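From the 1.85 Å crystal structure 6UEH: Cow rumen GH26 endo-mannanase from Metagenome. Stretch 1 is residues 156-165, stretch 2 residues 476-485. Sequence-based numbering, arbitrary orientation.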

# COMPACT_ATOMS: atom_id res chain seq x y z
N LYS A 156 19.52 -11.97 -1.76
CA LYS A 156 20.16 -11.08 -2.73
C LYS A 156 19.13 -10.24 -3.47
O LYS A 156 19.37 -9.06 -3.75
CB LYS A 156 21.01 -11.89 -3.71
CG LYS A 156 22.35 -12.33 -3.13
CD LYS A 156 22.95 -13.50 -3.89
CE LYS A 156 23.34 -13.13 -5.30
NZ LYS A 156 23.98 -14.28 -6.00
N LEU A 157 17.99 -10.83 -3.79
CA LEU A 157 16.90 -10.08 -4.43
C LEU A 157 16.38 -8.99 -3.49
O LEU A 157 16.22 -7.84 -3.90
CB LEU A 157 15.76 -11.02 -4.85
CG LEU A 157 14.47 -10.36 -5.35
CD1 LEU A 157 14.75 -9.37 -6.48
CD2 LEU A 157 13.47 -11.41 -5.81
N GLN A 158 16.11 -9.36 -2.24
CA GLN A 158 15.61 -8.40 -1.26
C GLN A 158 16.59 -7.25 -1.05
O GLN A 158 16.19 -6.10 -0.89
CB GLN A 158 15.31 -9.10 0.07
CG GLN A 158 14.69 -8.19 1.13
CD GLN A 158 13.20 -7.95 0.92
OE1 GLN A 158 12.70 -7.95 -0.21
NE2 GLN A 158 12.47 -7.73 2.01
N ASP A 159 17.88 -7.57 -1.05
CA ASP A 159 18.91 -6.55 -0.87
C ASP A 159 18.98 -5.63 -2.07
O ASP A 159 19.19 -4.43 -1.92
CB ASP A 159 20.27 -7.20 -0.60
CG ASP A 159 20.43 -7.64 0.84
OD1 ASP A 159 19.80 -7.01 1.72
OD2 ASP A 159 21.17 -8.61 1.08
N TYR A 160 18.81 -6.18 -3.27
CA TYR A 160 18.76 -5.34 -4.47
C TYR A 160 17.59 -4.37 -4.39
O TYR A 160 17.73 -3.19 -4.71
CB TYR A 160 18.62 -6.18 -5.74
CG TYR A 160 18.24 -5.32 -6.93
CD1 TYR A 160 19.18 -4.53 -7.57
CD2 TYR A 160 16.92 -5.27 -7.38
CE1 TYR A 160 18.83 -3.73 -8.64
CE2 TYR A 160 16.56 -4.47 -8.45
CZ TYR A 160 17.52 -3.70 -9.08
OH TYR A 160 17.17 -2.91 -10.15
N LEU A 161 16.43 -4.87 -3.97
CA LEU A 161 15.24 -4.04 -3.81
C LEU A 161 15.50 -2.92 -2.81
O LEU A 161 15.13 -1.78 -3.04
CB LEU A 161 14.05 -4.89 -3.36
CG LEU A 161 13.63 -6.01 -4.30
CD1 LEU A 161 12.51 -6.85 -3.70
CD2 LEU A 161 13.22 -5.45 -5.65
N GLY A 162 16.16 -3.27 -1.70
CA GLY A 162 16.50 -2.28 -0.70
C GLY A 162 17.46 -1.24 -1.23
O GLY A 162 17.49 -0.11 -0.74
N SER A 163 18.25 -1.61 -2.23
CA SER A 163 19.28 -0.72 -2.76
C SER A 163 18.69 0.37 -3.65
O SER A 163 19.33 1.39 -3.88
CB SER A 163 20.33 -1.52 -3.54
OG SER A 163 19.85 -1.90 -4.82
N VAL A 164 17.48 0.15 -4.15
CA VAL A 164 16.84 1.14 -5.01
C VAL A 164 15.65 1.81 -4.32
O VAL A 164 15.08 2.77 -4.84
CB VAL A 164 16.38 0.52 -6.34
CG1 VAL A 164 17.57 -0.06 -7.09
CG2 VAL A 164 15.32 -0.55 -6.10
N TYR A 165 15.29 1.30 -3.14
CA TYR A 165 14.16 1.82 -2.38
C TYR A 165 14.37 3.28 -2.00
O TYR A 165 15.35 3.61 -1.33
CB TYR A 165 13.93 0.97 -1.13
CG TYR A 165 12.64 1.26 -0.39
CD1 TYR A 165 11.41 1.23 -1.05
CD2 TYR A 165 12.64 1.54 0.97
CE1 TYR A 165 10.22 1.48 -0.37
CE2 TYR A 165 11.46 1.79 1.66
CZ TYR A 165 10.25 1.76 0.98
OH TYR A 165 9.07 2.01 1.66
N CYS A 476 12.42 5.27 -13.22
CA CYS A 476 11.77 3.97 -13.33
C CYS A 476 12.73 2.87 -13.81
O CYS A 476 13.39 3.01 -14.83
CB CYS A 476 10.58 4.05 -14.28
SG CYS A 476 9.70 2.49 -14.56
N ILE A 477 12.78 1.79 -13.04
CA ILE A 477 13.60 0.64 -13.40
C ILE A 477 12.81 -0.32 -14.29
O ILE A 477 11.72 -0.76 -13.93
CB ILE A 477 14.09 -0.11 -12.14
CG1 ILE A 477 15.11 0.76 -11.40
CG2 ILE A 477 14.70 -1.45 -12.51
CD1 ILE A 477 15.54 0.19 -10.08
N THR A 478 13.37 -0.62 -15.46
CA THR A 478 12.74 -1.56 -16.39
C THR A 478 13.60 -2.82 -16.49
O THR A 478 14.62 -2.93 -15.81
CB THR A 478 12.54 -0.93 -17.78
OG1 THR A 478 13.81 -0.70 -18.40
CG2 THR A 478 11.80 0.40 -17.66
N LEU A 479 13.18 -3.76 -17.34
CA LEU A 479 13.84 -5.06 -17.42
C LEU A 479 15.34 -4.96 -17.70
O LEU A 479 16.15 -5.65 -17.08
CB LEU A 479 13.17 -5.93 -18.49
CG LEU A 479 13.69 -7.36 -18.62
CD1 LEU A 479 13.62 -8.07 -17.28
CD2 LEU A 479 12.92 -8.13 -19.68
N GLU A 480 15.70 -4.07 -18.62
CA GLU A 480 17.09 -3.89 -19.03
C GLU A 480 17.99 -3.37 -17.90
O GLU A 480 19.20 -3.58 -17.93
CB GLU A 480 17.17 -2.94 -20.22
CG GLU A 480 16.64 -1.54 -19.91
CD GLU A 480 16.79 -0.58 -21.08
OE1 GLU A 480 17.13 -1.03 -22.19
OE2 GLU A 480 16.56 0.63 -20.88
N ASP A 481 17.39 -2.70 -16.92
CA ASP A 481 18.15 -2.07 -15.84
C ASP A 481 18.58 -3.06 -14.76
O ASP A 481 19.45 -2.75 -13.93
CB ASP A 481 17.34 -0.95 -15.19
CG ASP A 481 16.94 0.14 -16.18
OD1 ASP A 481 17.72 0.42 -17.11
OD2 ASP A 481 15.84 0.71 -16.01
N LEU A 482 17.97 -4.24 -14.75
CA LEU A 482 18.24 -5.23 -13.71
C LEU A 482 19.63 -5.84 -13.87
O LEU A 482 20.17 -5.91 -14.97
CB LEU A 482 17.17 -6.33 -13.74
CG LEU A 482 15.74 -5.88 -13.43
CD1 LEU A 482 14.81 -7.08 -13.39
CD2 LEU A 482 15.68 -5.11 -12.12
N PRO A 483 20.23 -6.28 -12.75
CA PRO A 483 21.58 -6.85 -12.80
C PRO A 483 21.61 -8.29 -13.32
O PRO A 483 22.59 -8.69 -13.95
CB PRO A 483 22.04 -6.81 -11.33
CG PRO A 483 21.04 -5.94 -10.61
CD PRO A 483 19.76 -6.10 -11.37
N PHE A 484 20.55 -9.04 -13.07
CA PHE A 484 20.54 -10.49 -13.30
C PHE A 484 20.76 -10.87 -14.76
O PHE A 484 20.42 -10.12 -15.67
CB PHE A 484 19.23 -11.09 -12.78
CG PHE A 484 18.98 -10.84 -11.32
CD1 PHE A 484 19.54 -11.67 -10.36
CD2 PHE A 484 18.21 -9.76 -10.91
CE1 PHE A 484 19.32 -11.43 -9.01
CE2 PHE A 484 17.99 -9.52 -9.56
CZ PHE A 484 18.54 -10.36 -8.61
N SER A 485 21.33 -12.05 -14.96
CA SER A 485 21.72 -12.50 -16.30
C SER A 485 20.52 -12.91 -17.14
O SER A 485 19.57 -13.51 -16.65
CB SER A 485 22.70 -13.67 -16.19
OG SER A 485 22.09 -14.80 -15.59
O HOH W 1 19.16 -1.33 -10.94

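What anchors the helix to the second stretch? Y160 does most of the work, giving up more surface here than any other residue. Its CA-to-CB bond points toward the second stretch, and chi1 near t carries the ring out among I477, L482 and P483. P483 lies over one face of that ring: its CD sits 4.2 Å from the Y160 ring centroid, 28° off the normal, a CH-pi contact, while P483 CG comes within 3.7 Å of Y160 CE1. A compact, rigid pyrrolidine suits this place, since it offers CH groups to an aromatic face.

How does the tyrosine hydroxyl fare among apolar neighbours? Y160 OH lies 3.3 Å from L482 CD2 and 3.5 Å from I477 CD1, with no direct hydrogen bond across the stretches. Water supplies the polar link instead. Water 1 is hydrogen-bonded to Y160 OH at 2.7 Å and donates a weak hydrogen bond to the backbone D481 O at 3.3 Å, so the phenol can end among methyls and still have a polar partner.

What does F484 add? It covers the second-largest area, although its CA-to-CB bond points sideways; with chi1 at m, the end of the side chain comes nearer the helix. There F484 CZ meets L157 CD1 at 4.5 Å, a loose apolar approach one helical turn before Y160.

How is the other end closed? I477, a buried strand residue, points toward the helix, and its extended m, t side chain brings CD1 to 3.6 Å from V164 CG1. The same methyl thus touches both V164 and Y160, residues one turn apart. Branched aliphatic side chains suit this packing, which has no polar demands of its own. In all, the contact buries 311 Å², chiefly through apolar packing.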